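Local coordinates for putative exported protein (Bacteroides fragilis, PDB 4RAA) that is of unknown function but folds as a six-bladed beta-propeller and is probably exported across the inner membrane, at residues V40-L45 with D57-N62; E85-S90 with D105-K110; S61-F66 with N74-K79; C52-D57 with S90-D95; F29-T34 with E349-I354. One frame throughout, in Å; residues are numbered along the deposited sequence.

Contact 1: residues V40-L45 with D57-N62; sequences VKNVGL and DSANSN
Asp57 presents its carboxylate to two successive backbone N-H groups of the neighbouring loop, those of Lys41 and Asn42, a worked example of how one buried acid can order a turn and a loop together. With CG anti to the backbone N (chi1 176°), the carboxylate reaches the loop. Lys41 N gives a nearly straight bond to Asp57 OD2 (3.1 Å, N-H...O 176°), and Asn42 N a more bent one to Asp57 OD1, also 3.1 Å; each donor stands well above the carboxylate plane. From within its own segment the acid also receives weak bonds, from Ala59 N and Asn60 N at OD1 and from Asn60 ND2 at OD2. It thus draws together the turn that follows strand 52-57, where Ser61 and Asn62 sit opposite Asp57 as a G1 beta bulge.

Away from this close-knit centre the contact becomes looser. The extended chain of Lys41 runs over the methyl of Ala59, with CD 3.6 Å from Ala59 CB, and crosses the side chain of Asn60 at about a right angle. Asn42 CB meets the same methyl, also at 3.6 Å. Asn42 OD1 takes only a weak bond from Ser58 OG (3.3 Å), whose oxygen also lies against Gly44 CA.

On this margin the methylenes of Lys41 pack while the residue as a whole stays exposed. The polar centre is different: N-H donors gather round both carboxylate oxygens of Asp57, an environment that would be expected to favour the ionised acid.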
# COMPACT_ATOMS: atom_id res chain seq x y z
N VAL A 40 19.39 -23.88 -0.80
CA VAL A 40 19.36 -23.08 0.43
C VAL A 40 20.76 -22.93 1.00
O VAL A 40 21.42 -23.93 1.24
CB VAL A 40 18.47 -23.77 1.50
CG1 VAL A 40 18.47 -22.99 2.82
CG2 VAL A 40 17.04 -23.94 1.00
N LYS A 41 21.19 -21.68 1.24
CA LYS A 41 22.49 -21.37 1.88
C LYS A 41 22.35 -21.26 3.40
O LYS A 41 23.16 -21.79 4.14
CB LYS A 41 23.07 -20.04 1.33
CG LYS A 41 24.26 -19.48 2.11
CD LYS A 41 24.95 -18.34 1.38
CE LYS A 41 26.00 -17.70 2.28
NZ LYS A 41 26.88 -16.76 1.54
N ASN A 42 21.32 -20.55 3.83
CA ASN A 42 21.06 -20.25 5.23
C ASN A 42 19.58 -20.49 5.55
O ASN A 42 18.74 -20.27 4.68
CB ASN A 42 21.47 -18.78 5.40
CG ASN A 42 21.22 -18.22 6.79
OD1 ASN A 42 20.12 -17.74 7.08
ND2 ASN A 42 22.27 -18.20 7.61
N VAL A 43 19.27 -20.98 6.74
CA VAL A 43 17.86 -21.13 7.18
C VAL A 43 17.72 -20.06 8.26
O VAL A 43 17.88 -20.34 9.46
CB VAL A 43 17.47 -22.55 7.67
CG1 VAL A 43 16.03 -22.61 8.17
CG2 VAL A 43 17.65 -23.55 6.53
N GLY A 44 17.48 -18.83 7.81
CA GLY A 44 17.37 -17.66 8.68
C GLY A 44 16.18 -17.66 9.61
O GLY A 44 16.34 -17.44 10.81
N LEU A 45 14.99 -17.91 9.05
CA LEU A 45 13.73 -17.90 9.80
C LEU A 45 12.83 -19.03 9.32
O LEU A 45 12.86 -19.37 8.14
CB LEU A 45 13.06 -16.54 9.58
CG LEU A 45 11.67 -16.20 10.14
CD1 LEU A 45 11.58 -16.32 11.66
CD2 LEU A 45 11.27 -14.80 9.69
N ASP A 57 15.68 -17.85 3.38
CA ASP A 57 17.12 -17.94 3.21
C ASP A 57 17.60 -16.49 3.17
O ASP A 57 17.79 -15.94 2.09
CB ASP A 57 17.44 -18.72 1.92
CG ASP A 57 18.93 -18.78 1.59
OD1 ASP A 57 19.76 -18.28 2.37
OD2 ASP A 57 19.27 -19.35 0.52
N SER A 58 17.80 -15.89 4.34
CA SER A 58 18.23 -14.47 4.45
C SER A 58 19.64 -14.15 3.90
O SER A 58 20.00 -12.98 3.79
CB SER A 58 18.05 -13.94 5.88
OG SER A 58 18.61 -14.83 6.83
N ALA A 59 20.42 -15.18 3.57
CA ALA A 59 21.71 -15.02 2.92
C ALA A 59 21.51 -14.68 1.44
O ALA A 59 22.09 -13.71 0.95
CB ALA A 59 22.54 -16.28 3.08
N ASN A 60 20.70 -15.48 0.73
CA ASN A 60 20.34 -15.25 -0.69
C ASN A 60 18.98 -14.54 -0.92
O ASN A 60 18.64 -14.22 -2.05
CB ASN A 60 20.32 -16.59 -1.46
CG ASN A 60 21.68 -17.26 -1.52
OD1 ASN A 60 22.73 -16.62 -1.49
ND2 ASN A 60 21.67 -18.59 -1.66
N SER A 61 18.23 -14.31 0.16
CA SER A 61 16.91 -13.65 0.15
C SER A 61 15.83 -14.33 -0.69
O SER A 61 15.12 -13.66 -1.43
CB SER A 61 17.03 -12.17 -0.24
OG SER A 61 15.77 -11.53 -0.14
N ASN A 62 15.70 -15.65 -0.55
CA ASN A 62 14.67 -16.46 -1.21
C ASN A 62 13.72 -16.97 -0.14
O ASN A 62 14.19 -17.42 0.91
CB ASN A 62 15.30 -17.65 -1.93
CG ASN A 62 16.23 -17.24 -3.06
OD1 ASN A 62 15.83 -16.48 -3.94
ND2 ASN A 62 17.45 -17.75 -3.06

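Contact 2: residues E85-S90 with D105-K110; sequences EYILLS and DIAQDK
Asp105 heads its segment and meets Ile87 and Leu88 through both carboxylate oxygens. OD2 accepts from Ile87 N (3.1 Å), above the carboxylate plane, while Gln108 NE2 comes in at 3.0 Å nearly in line with the C-O bond of the same Asp105 oxygen. OD1 is shared by Leu88 N (2.9 Å) and Ala107 N, which arrive from opposite faces of the plane; the second bond closes an Asx turn.

Ile106 follows, its N bonded to Leu88 O at 2.9 Å. Its CD1 lies near Leu88 CD2 and its CG2 against the hydroxyl of Ser90, which is itself bonded to Ser132 O. The methyl of Ala107 then fits against Ile87 CG2 (3.4 Å) and Leu88 CB. Gln108 crosses Ile87 at about a right angle, with Ile87 CD1 against its amide. Asp109 and Lys110 together pair with Asp105 as a G1 beta bulge, and Lys110 then stretches back to give NZ to Glu85 O (2.8 Å).

Glu124, on strand 121-126, forms a salt bridge with Lys110 NZ. The whole turn links strands 100-105 and 110-115 and lies against strand 85-94 where that strand is interrupted, with Leu112 touching Asp105 from strand 110-115.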
# COMPACT_ATOMS: atom_id res chain seq x y z
N GLU A 85 8.48 -8.96 -6.74
CA GLU A 85 9.84 -9.48 -6.70
C GLU A 85 10.61 -8.76 -5.58
O GLU A 85 10.27 -7.62 -5.24
CB GLU A 85 10.51 -9.27 -8.06
CG GLU A 85 9.77 -9.87 -9.25
CD GLU A 85 10.35 -9.52 -10.61
OE1 GLU A 85 11.26 -8.67 -10.71
OE2 GLU A 85 9.86 -10.08 -11.61
N TYR A 86 11.65 -9.41 -5.05
CA TYR A 86 12.43 -8.89 -3.90
C TYR A 86 13.96 -9.02 -4.02
O TYR A 86 14.44 -9.88 -4.74
CB TYR A 86 11.97 -9.58 -2.60
CG TYR A 86 11.75 -11.10 -2.68
CD1 TYR A 86 12.81 -11.99 -2.87
CD2 TYR A 86 10.46 -11.64 -2.53
CE1 TYR A 86 12.59 -13.37 -2.94
CE2 TYR A 86 10.24 -13.02 -2.59
CZ TYR A 86 11.33 -13.88 -2.80
OH TYR A 86 11.18 -15.25 -2.88
N ILE A 87 14.69 -8.17 -3.29
CA ILE A 87 16.18 -8.18 -3.27
C ILE A 87 16.74 -8.69 -1.95
O ILE A 87 17.62 -9.54 -1.97
CB ILE A 87 16.81 -6.79 -3.63
CG1 ILE A 87 16.94 -6.62 -5.16
CG2 ILE A 87 18.26 -6.64 -3.14
CD1 ILE A 87 15.65 -6.71 -5.93
N LEU A 88 16.26 -8.15 -0.83
CA LEU A 88 16.78 -8.52 0.50
C LEU A 88 15.71 -8.56 1.60
O LEU A 88 15.34 -7.54 2.20
CB LEU A 88 17.93 -7.58 0.90
CG LEU A 88 18.81 -8.05 2.07
CD1 LEU A 88 19.69 -9.24 1.68
CD2 LEU A 88 19.67 -6.91 2.58
N LEU A 89 15.23 -9.78 1.86
CA LEU A 89 14.24 -10.07 2.88
C LEU A 89 14.88 -10.20 4.26
O LEU A 89 15.86 -10.92 4.42
CB LEU A 89 13.47 -11.36 2.53
CG LEU A 89 12.18 -11.24 1.72
CD1 LEU A 89 12.24 -10.18 0.65
CD2 LEU A 89 11.77 -12.59 1.14
N SER A 90 14.32 -9.50 5.23
CA SER A 90 14.72 -9.56 6.63
C SER A 90 13.75 -10.40 7.46
O SER A 90 14.16 -10.99 8.45
CB SER A 90 14.78 -8.16 7.22
OG SER A 90 13.55 -7.49 7.00
N ASP A 105 10.96 -6.49 2.46
CA ASP A 105 12.16 -6.28 1.65
C ASP A 105 12.83 -4.98 2.11
O ASP A 105 12.36 -3.89 1.75
CB ASP A 105 11.77 -6.23 0.16
CG ASP A 105 12.97 -6.15 -0.78
OD1 ASP A 105 14.14 -6.17 -0.34
OD2 ASP A 105 12.74 -6.08 -2.01
N ILE A 106 13.89 -5.10 2.91
CA ILE A 106 14.68 -3.92 3.40
C ILE A 106 15.56 -3.25 2.33
O ILE A 106 16.01 -2.12 2.53
CB ILE A 106 15.54 -4.22 4.66
CG1 ILE A 106 16.57 -5.36 4.43
CG2 ILE A 106 14.63 -4.51 5.83
CD1 ILE A 106 17.61 -5.51 5.53
N ALA A 107 15.81 -3.93 1.22
CA ALA A 107 16.62 -3.37 0.14
C ALA A 107 15.82 -2.36 -0.67
O ALA A 107 16.34 -1.30 -1.00
CB ALA A 107 17.15 -4.48 -0.76
N GLN A 108 14.57 -2.72 -1.00
CA GLN A 108 13.68 -1.87 -1.81
C GLN A 108 12.61 -1.09 -1.03
O GLN A 108 11.76 -0.44 -1.66
CB GLN A 108 13.07 -2.72 -2.94
CG GLN A 108 14.14 -3.25 -3.88
CD GLN A 108 13.59 -3.97 -5.09
OE1 GLN A 108 13.86 -3.58 -6.23
NE2 GLN A 108 12.81 -5.03 -4.86
N ASP A 109 12.67 -1.13 0.31
CA ASP A 109 11.74 -0.39 1.20
C ASP A 109 10.27 -0.65 0.89
O ASP A 109 9.48 0.28 0.71
CB ASP A 109 12.07 1.11 1.19
CG ASP A 109 13.37 1.42 1.89
OD1 ASP A 109 13.41 1.27 3.14
OD2 ASP A 109 14.34 1.82 1.20
N LYS A 110 9.94 -1.94 0.82
CA LYS A 110 8.57 -2.39 0.56
C LYS A 110 8.18 -3.68 1.29
O LYS A 110 9.03 -4.43 1.76
CB LYS A 110 8.32 -2.52 -0.95
CG LYS A 110 9.30 -3.41 -1.69
CD LYS A 110 8.78 -3.72 -3.09
CE LYS A 110 9.75 -4.59 -3.88
NZ LYS A 110 9.21 -5.07 -5.19

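Contact 3: residues S61-F66 with N74-K79; sequences SNLYVF and NQIGQK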
# COMPACT_ATOMS: atom_id res chain seq x y z
N SER A 61 18.23 -14.31 0.16
CA SER A 61 16.91 -13.65 0.15
C SER A 61 15.83 -14.33 -0.69
O SER A 61 15.12 -13.66 -1.43
CB SER A 61 17.03 -12.17 -0.24
OG SER A 61 15.77 -11.53 -0.14
N ASN A 62 15.70 -15.65 -0.55
CA ASN A 62 14.67 -16.46 -1.21
C ASN A 62 13.72 -16.97 -0.14
O ASN A 62 14.19 -17.42 0.91
CB ASN A 62 15.30 -17.65 -1.93
CG ASN A 62 16.23 -17.24 -3.06
OD1 ASN A 62 15.83 -16.48 -3.94
ND2 ASN A 62 17.45 -17.75 -3.06
N LEU A 63 12.42 -16.90 -0.38
CA LEU A 63 11.41 -17.40 0.56
C LEU A 63 10.88 -18.69 -0.04
O LEU A 63 10.31 -18.65 -1.12
CB LEU A 63 10.29 -16.36 0.75
CG LEU A 63 9.15 -16.68 1.72
CD1 LEU A 63 9.68 -16.94 3.12
CD2 LEU A 63 8.14 -15.54 1.75
N TYR A 64 11.08 -19.81 0.66
CA TYR A 64 10.65 -21.14 0.18
C TYR A 64 9.57 -21.79 1.02
O TYR A 64 9.39 -21.44 2.19
CB TYR A 64 11.83 -22.10 0.22
CG TYR A 64 12.95 -21.77 -0.71
CD1 TYR A 64 12.75 -21.71 -2.09
CD2 TYR A 64 14.25 -21.62 -0.23
CE1 TYR A 64 13.79 -21.45 -2.96
CE2 TYR A 64 15.31 -21.37 -1.10
CZ TYR A 64 15.08 -21.28 -2.46
OH TYR A 64 16.12 -21.02 -3.31
N VAL A 65 8.86 -22.74 0.40
CA VAL A 65 7.86 -23.57 1.09
C VAL A 65 8.30 -25.02 0.94
O VAL A 65 8.50 -25.51 -0.18
CB VAL A 65 6.43 -23.40 0.55
CG1 VAL A 65 5.44 -24.25 1.36
CG2 VAL A 65 6.02 -21.93 0.61
N PHE A 66 8.49 -25.67 2.08
CA PHE A 66 8.82 -27.07 2.18
C PHE A 66 7.68 -27.77 2.93
O PHE A 66 6.87 -27.13 3.61
CB PHE A 66 10.14 -27.28 2.91
CG PHE A 66 11.35 -26.98 2.08
CD1 PHE A 66 11.83 -25.68 1.99
CD2 PHE A 66 12.02 -28.00 1.41
CE1 PHE A 66 12.97 -25.40 1.23
CE2 PHE A 66 13.16 -27.73 0.66
CZ PHE A 66 13.64 -26.43 0.57
N ASN A 74 6.99 -25.19 -3.21
CA ASN A 74 7.04 -24.04 -4.13
C ASN A 74 7.81 -22.85 -3.52
O ASN A 74 8.02 -22.82 -2.31
CB ASN A 74 5.60 -23.57 -4.47
CG ASN A 74 5.53 -22.72 -5.72
OD1 ASN A 74 6.48 -22.63 -6.50
ND2 ASN A 74 4.37 -22.09 -5.94
N GLN A 75 8.25 -21.91 -4.37
CA GLN A 75 8.88 -20.65 -3.91
C GLN A 75 7.80 -19.57 -3.84
O GLN A 75 6.92 -19.52 -4.70
CB GLN A 75 10.01 -20.17 -4.84
CG GLN A 75 10.74 -18.95 -4.28
CD GLN A 75 11.97 -18.51 -5.04
OE1 GLN A 75 12.41 -19.17 -5.99
NE2 GLN A 75 12.55 -17.38 -4.62
N ILE A 76 7.89 -18.70 -2.83
CA ILE A 76 6.96 -17.58 -2.64
C ILE A 76 7.59 -16.38 -3.33
O ILE A 76 8.55 -15.81 -2.81
CB ILE A 76 6.66 -17.28 -1.15
CG1 ILE A 76 6.15 -18.57 -0.46
CG2 ILE A 76 5.66 -16.13 -1.02
CD1 ILE A 76 5.59 -18.40 0.93
N GLY A 77 7.05 -16.00 -4.49
CA GLY A 77 7.58 -14.90 -5.30
C GLY A 77 8.91 -15.30 -5.90
O GLY A 77 9.17 -16.48 -6.11
N GLN A 78 9.75 -14.30 -6.17
CA GLN A 78 11.10 -14.54 -6.72
C GLN A 78 11.98 -13.31 -6.56
O GLN A 78 11.48 -12.24 -6.20
CB GLN A 78 11.02 -14.92 -8.20
CG GLN A 78 10.17 -13.98 -9.03
CD GLN A 78 10.44 -14.06 -10.52
OE1 GLN A 78 11.05 -15.00 -11.02
NE2 GLN A 78 9.98 -13.04 -11.24
N LYS A 79 13.27 -13.45 -6.84
CA LYS A 79 14.19 -12.31 -6.77
C LYS A 79 14.03 -11.42 -7.98
O LYS A 79 13.77 -11.92 -9.08
CB LYS A 79 15.65 -12.74 -6.69
CG LYS A 79 15.99 -13.54 -5.45
CD LYS A 79 17.46 -13.45 -5.06
CE LYS A 79 17.81 -12.10 -4.44
NZ LYS A 79 19.17 -12.03 -3.84
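The segments run antiparallel, their end-to-end directions 167° apart. Tyr64 and Gln75 form a non-hydrogen-bonded pair with their CA atoms 4.5 Å apart, and Val65 and Asn74 the adjoining hydrogen-bonded one. In the latter Val65 N reaches Asn74 O at 2.8 Å, whereas the return bond from Asn74 N is weak. Ile76 N adds a straighter link to Leu63 O (3.0 Å), after which the second segment diverges.

This is a beta hairpin of strands 62-67 and 72-79, neighbours in a propeller sheet, and its two surfaces differ in character. On one, Ile76 is straddled by Leu63 and Val65: Leu63 CD2 approaches Ile76 CB (3.7 Å), and Val65 CG2 touches Ile76 CG1 (3.5 Å). Phe119 also packs on Val65 and Ile76.

On the other, Gln75 extends with CG anti to its backbone N (chi1 -174°), which lays that methylene 3.2 Å from Leu63 O. Its amide passes Tyr64 CE1 obliquely, the ring and amide planes 56° apart, and NE2 bonds to Tyr86 OH. Further along, the side chains of Asn62 and Lys79 cross at about a right angle, with Asn62 OD1 3.3 Å from Lys79 CG; Lys79 continues to Asn60 O, to which its NZ is hydrogen-bonded.

Contact 4: residues C52-D57 with S90-D95; sequences CLLILD and SSFFVD
The ring of Phe92 stands between Leu54 and Leu56 and touches both with its rim atoms. Phe92 CE1 meets Leu56 CB at 3.7 Å, the methylene lying at the ring edge, near its plane. Across the ring Phe92 CE2 lies 3.7 Å from Leu54 CB and 3.8 Å from Leu54 CD2, the latter methyl approaching obliquely. That methyl also reaches Val94 CG2 (4.0 Å), so Leu54 bridges two residues of the facing strand. At the opposite end Leu56 CD2 settles over backbone, 4.0 Å from Ser91 N.

With Phe92 CB pointing toward strand 52-57, chi1 of 67° puts CG between the backbone N and carbonyl carbon and the ring between the two leucines. The two strands run nearly antiparallel in direction, but their axes come no nearer than 8.5 Å: they face one another through side chains and belong to the same propeller sheet, with the hairpin 62-79 lying between them in strand order.

A second shell holds this layer. Leu45 and Leu63 pack on Phe92, while Leu49 and Ile101 cover Leu54. Leu56 is backbone-bonded to Gly44 and Leu45, which keeps its strand in the sheet, and Ser91, whose CB points away from strand 52-57, bonds through OG to Gln187 OE1.

The side-chain contacts are apolar, methyls and methylenes against one ring, with Leu56 CD2 also on the backbone at Ser91. Cohesion between the two strands therefore rests on close apolar fit and burial, with hydrogen bonds running to their sheet neighbours instead.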
# COMPACT_ATOMS: atom_id res chain seq x y z
N CYS A 52 3.07 -27.43 6.29
CA CYS A 52 4.21 -26.94 5.54
C CYS A 52 5.13 -26.09 6.41
O CYS A 52 4.73 -25.59 7.47
CB CYS A 52 3.76 -26.13 4.31
SG CYS A 52 2.88 -27.07 3.05
N LEU A 53 6.37 -25.93 5.93
CA LEU A 53 7.41 -25.17 6.58
C LEU A 53 7.80 -23.99 5.70
O LEU A 53 8.36 -24.19 4.61
CB LEU A 53 8.65 -26.05 6.78
CG LEU A 53 8.50 -27.35 7.56
CD1 LEU A 53 9.84 -28.07 7.57
CD2 LEU A 53 7.99 -27.11 8.98
N LEU A 54 7.49 -22.77 6.15
CA LEU A 54 7.92 -21.56 5.44
C LEU A 54 9.35 -21.28 5.90
O LEU A 54 9.57 -21.10 7.10
CB LEU A 54 6.99 -20.36 5.74
CG LEU A 54 5.74 -20.21 4.86
CD1 LEU A 54 4.96 -21.51 4.71
CD2 LEU A 54 4.86 -19.10 5.40
N ILE A 55 10.31 -21.29 4.97
CA ILE A 55 11.73 -21.06 5.26
C ILE A 55 12.24 -19.87 4.46
O ILE A 55 12.06 -19.83 3.25
CB ILE A 55 12.59 -22.31 4.92
CG1 ILE A 55 12.26 -23.44 5.90
CG2 ILE A 55 14.10 -21.99 4.96
CD1 ILE A 55 12.90 -24.78 5.58
N LEU A 56 12.90 -18.93 5.16
CA LEU A 56 13.55 -17.77 4.55
C LEU A 56 15.06 -17.97 4.56
O LEU A 56 15.64 -18.22 5.60
CB LEU A 56 13.21 -16.50 5.32
CG LEU A 56 13.92 -15.19 4.96
CD1 LEU A 56 13.79 -14.86 3.48
CD2 LEU A 56 13.34 -14.08 5.82
N ASP A 57 15.68 -17.85 3.38
CA ASP A 57 17.12 -17.94 3.21
C ASP A 57 17.60 -16.49 3.17
O ASP A 57 17.79 -15.94 2.09
CB ASP A 57 17.44 -18.72 1.92
CG ASP A 57 18.93 -18.78 1.59
OD1 ASP A 57 19.76 -18.28 2.37
OD2 ASP A 57 19.27 -19.35 0.52
N SER A 90 14.32 -9.50 5.23
CA SER A 90 14.72 -9.56 6.63
C SER A 90 13.75 -10.40 7.46
O SER A 90 14.16 -10.99 8.45
CB SER A 90 14.78 -8.16 7.22
OG SER A 90 13.55 -7.49 7.00
N SER A 91 12.47 -10.42 7.09
CA SER A 91 11.45 -11.15 7.84
C SER A 91 10.14 -11.31 7.06
O SER A 91 9.98 -10.79 5.96
CB SER A 91 11.14 -10.39 9.15
OG SER A 91 10.25 -11.11 9.96
N PHE A 92 9.21 -12.06 7.65
CA PHE A 92 7.85 -12.22 7.12
C PHE A 92 6.89 -12.65 8.24
O PHE A 92 7.32 -12.95 9.35
CB PHE A 92 7.81 -13.21 5.94
CG PHE A 92 8.14 -14.63 6.32
CD1 PHE A 92 9.46 -15.06 6.40
CD2 PHE A 92 7.12 -15.54 6.62
CE1 PHE A 92 9.76 -16.37 6.77
CE2 PHE A 92 7.41 -16.85 6.99
CZ PHE A 92 8.74 -17.27 7.06
N PHE A 93 5.60 -12.67 7.95
CA PHE A 93 4.59 -13.15 8.92
C PHE A 93 3.34 -13.59 8.19
O PHE A 93 3.14 -13.24 7.03
CB PHE A 93 4.28 -12.12 10.03
CG PHE A 93 3.56 -10.88 9.56
CD1 PHE A 93 4.27 -9.78 9.04
CD2 PHE A 93 2.16 -10.78 9.66
CE1 PHE A 93 3.60 -8.63 8.63
CE2 PHE A 93 1.49 -9.63 9.24
CZ PHE A 93 2.21 -8.56 8.71
N VAL A 94 2.54 -14.39 8.88
CA VAL A 94 1.27 -14.91 8.37
C VAL A 94 0.22 -14.18 9.19
O VAL A 94 0.37 -14.10 10.41
CB VAL A 94 1.18 -16.44 8.58
CG1 VAL A 94 -0.17 -17.00 8.11
CG2 VAL A 94 2.35 -17.14 7.89
N ASP A 95 -0.83 -13.65 8.55
CA ASP A 95 -1.87 -12.95 9.32
C ASP A 95 -2.64 -13.96 10.18
O ASP A 95 -2.62 -15.16 9.91
CB ASP A 95 -2.78 -12.04 8.46
CG ASP A 95 -3.83 -12.79 7.65
OD1 ASP A 95 -3.43 -13.65 6.83
OD2 ASP A 95 -5.04 -12.49 7.81

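Contact 5: residues F29-T34 with E349-I354; sequences FLKLQT and EEDNSI
Lys31 runs extended as far as CE and bends only at its last torsion (chi4 52°), which sets NZ beside Asp351; Thr34 holds OG1 anti to its carbonyl carbon (chi1 -50°), facing the backbone of Asn352. Lys31 NZ forms a salt bridge with Asp351 OD2 at 3.0 Å, approaching from above the carboxylate plane with the two side chains at about a right angle. Both partners have further ties, NZ to Ser347 OG and OD2 to Asn348 N. Asn352 N gives a straight bond to Thr34 OG1 (2.9 Å).

Here a strand from near the N terminus, 25-31, pairs antiparallel with the last strand, 354-360, consistent with the ring closure often called molecular velcro. A water bridges the two segments, accepting from Lys31 NZ (2.9 Å) and donating to Leu32 O and to Asn352 O, each at 2.8 Å.

Methyls also rest on backbone carbonyls: Leu32 CD1 lies on Ser353 O (3.7 Å), and Ile354 CG2 on Leu30 O (3.6 Å). Leu340 and Leu343 of helix 338-345 pack on Phe29, and Leu340 also on Ile354, while Asn352 carries its side chain onward, ND2 to Cys38 O and OD1 to Val40 N.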
# COMPACT_ATOMS: atom_id res chain seq x y z
N PHE A 29 15.51 -35.36 13.45
CA PHE A 29 16.20 -34.84 12.27
C PHE A 29 15.32 -34.90 11.03
O PHE A 29 14.46 -35.78 10.91
CB PHE A 29 17.49 -35.61 12.05
CG PHE A 29 18.49 -35.46 13.15
CD1 PHE A 29 19.29 -34.31 13.23
CD2 PHE A 29 18.66 -36.46 14.11
CE1 PHE A 29 20.22 -34.16 14.25
CE2 PHE A 29 19.60 -36.32 15.13
CZ PHE A 29 20.38 -35.17 15.20
N LEU A 30 15.53 -33.96 10.12
CA LEU A 30 14.79 -33.89 8.87
C LEU A 30 15.71 -33.42 7.76
O LEU A 30 16.40 -32.41 7.92
CB LEU A 30 13.63 -32.91 8.98
CG LEU A 30 12.66 -32.78 7.81
CD1 LEU A 30 12.01 -34.12 7.47
CD2 LEU A 30 11.61 -31.73 8.13
N LYS A 31 15.69 -34.14 6.64
CA LYS A 31 16.50 -33.83 5.48
C LYS A 31 15.67 -32.98 4.51
O LYS A 31 14.57 -33.38 4.11
CB LYS A 31 16.91 -35.15 4.83
CG LYS A 31 17.94 -34.98 3.77
CD LYS A 31 18.45 -36.29 3.22
CE LYS A 31 19.21 -36.02 1.94
NZ LYS A 31 20.26 -34.98 2.07
N LEU A 32 16.17 -31.79 4.16
CA LEU A 32 15.52 -30.94 3.16
C LEU A 32 15.89 -31.43 1.76
O LEU A 32 17.06 -31.74 1.49
CB LEU A 32 15.93 -29.48 3.30
CG LEU A 32 15.44 -28.75 4.55
CD1 LEU A 32 16.13 -27.40 4.68
CD2 LEU A 32 13.93 -28.57 4.53
N GLN A 33 14.90 -31.51 0.87
CA GLN A 33 15.08 -31.95 -0.52
C GLN A 33 15.97 -30.94 -1.25
O GLN A 33 15.85 -29.73 -1.02
CB GLN A 33 13.72 -32.08 -1.22
CG GLN A 33 13.74 -32.70 -2.61
CD GLN A 33 12.38 -32.64 -3.32
OE1 GLN A 33 11.43 -32.02 -2.85
NE2 GLN A 33 12.31 -33.29 -4.47
N THR A 34 16.85 -31.43 -2.12
CA THR A 34 17.79 -30.57 -2.84
C THR A 34 17.62 -30.62 -4.37
O THR A 34 18.15 -31.50 -5.04
CB THR A 34 19.24 -30.92 -2.44
OG1 THR A 34 19.34 -30.96 -1.01
CG2 THR A 34 20.23 -29.89 -3.04
N GLU A 349 27.25 -34.65 -0.84
CA GLU A 349 28.08 -33.53 -0.33
C GLU A 349 27.48 -32.14 -0.62
O GLU A 349 27.68 -31.21 0.16
CB GLU A 349 29.54 -33.57 -0.87
CG GLU A 349 30.45 -34.67 -0.29
CD GLU A 349 30.24 -36.06 -0.85
OE1 GLU A 349 29.47 -36.22 -1.82
OE2 GLU A 349 30.87 -37.02 -0.34
N GLU A 350 26.71 -32.04 -1.71
CA GLU A 350 26.08 -30.78 -2.15
C GLU A 350 24.70 -30.53 -1.56
O GLU A 350 24.16 -29.46 -1.77
CB GLU A 350 25.98 -30.74 -3.69
CG GLU A 350 27.27 -31.01 -4.47
CD GLU A 350 27.72 -32.46 -4.48
OE1 GLU A 350 26.94 -33.33 -4.08
OE2 GLU A 350 28.88 -32.74 -4.87
N ASP A 351 24.13 -31.48 -0.82
CA ASP A 351 22.75 -31.35 -0.29
C ASP A 351 22.53 -30.23 0.73
O ASP A 351 23.44 -29.88 1.49
CB ASP A 351 22.22 -32.69 0.31
CG ASP A 351 21.83 -33.73 -0.75
OD1 ASP A 351 21.38 -33.36 -1.86
OD2 ASP A 351 21.91 -34.93 -0.45
N ASN A 352 21.31 -29.69 0.73
CA ASN A 352 20.88 -28.64 1.66
C ASN A 352 21.00 -29.10 3.10
O ASN A 352 21.18 -30.28 3.39
CB ASN A 352 19.42 -28.20 1.40
CG ASN A 352 19.25 -27.39 0.11
OD1 ASN A 352 20.21 -26.87 -0.46
ND2 ASN A 352 18.00 -27.26 -0.33
N SER A 353 20.90 -28.14 4.02
CA SER A 353 21.03 -28.41 5.45
C SER A 353 20.08 -29.50 5.98
O SER A 353 18.92 -29.60 5.55
CB SER A 353 20.78 -27.13 6.26
OG SER A 353 21.72 -26.12 5.94
N ILE A 354 20.62 -30.34 6.87
CA ILE A 354 19.82 -31.30 7.64
C ILE A 354 19.40 -30.51 8.88
O ILE A 354 20.27 -30.05 9.65
CB ILE A 354 20.59 -32.57 8.06
CG1 ILE A 354 21.04 -33.35 6.81
CG2 ILE A 354 19.72 -33.43 8.99
CD1 ILE A 354 21.87 -34.59 7.08
O HOH W 1 19.34 -32.40 2.91

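How the contacts relate
Contacts 1 and 2 are variations on one theme: in each an aspartate ending a strand accepts hydrogen bonds from two successive backbone N-H groups of a neighbouring segment and heads a turn with a G1 bulge. Their centres lie 13 Å apart, and Ser61 OG joins them by a hydrogen bond to Leu89 N (2.7 Å). Contact 3 continues from contact 1 through the shared Ser61 and Asn62. Contact 4, 9 Å from contact 3 between centres, packs strand 52-57, which ends at the turn of contact 1, against strand 85-94, which contact 2 also uses. Contact 5 encloses all the others along the chain; it touches contact 1 through Asn352. With function unknown, none of these contacts can be assigned to an active site.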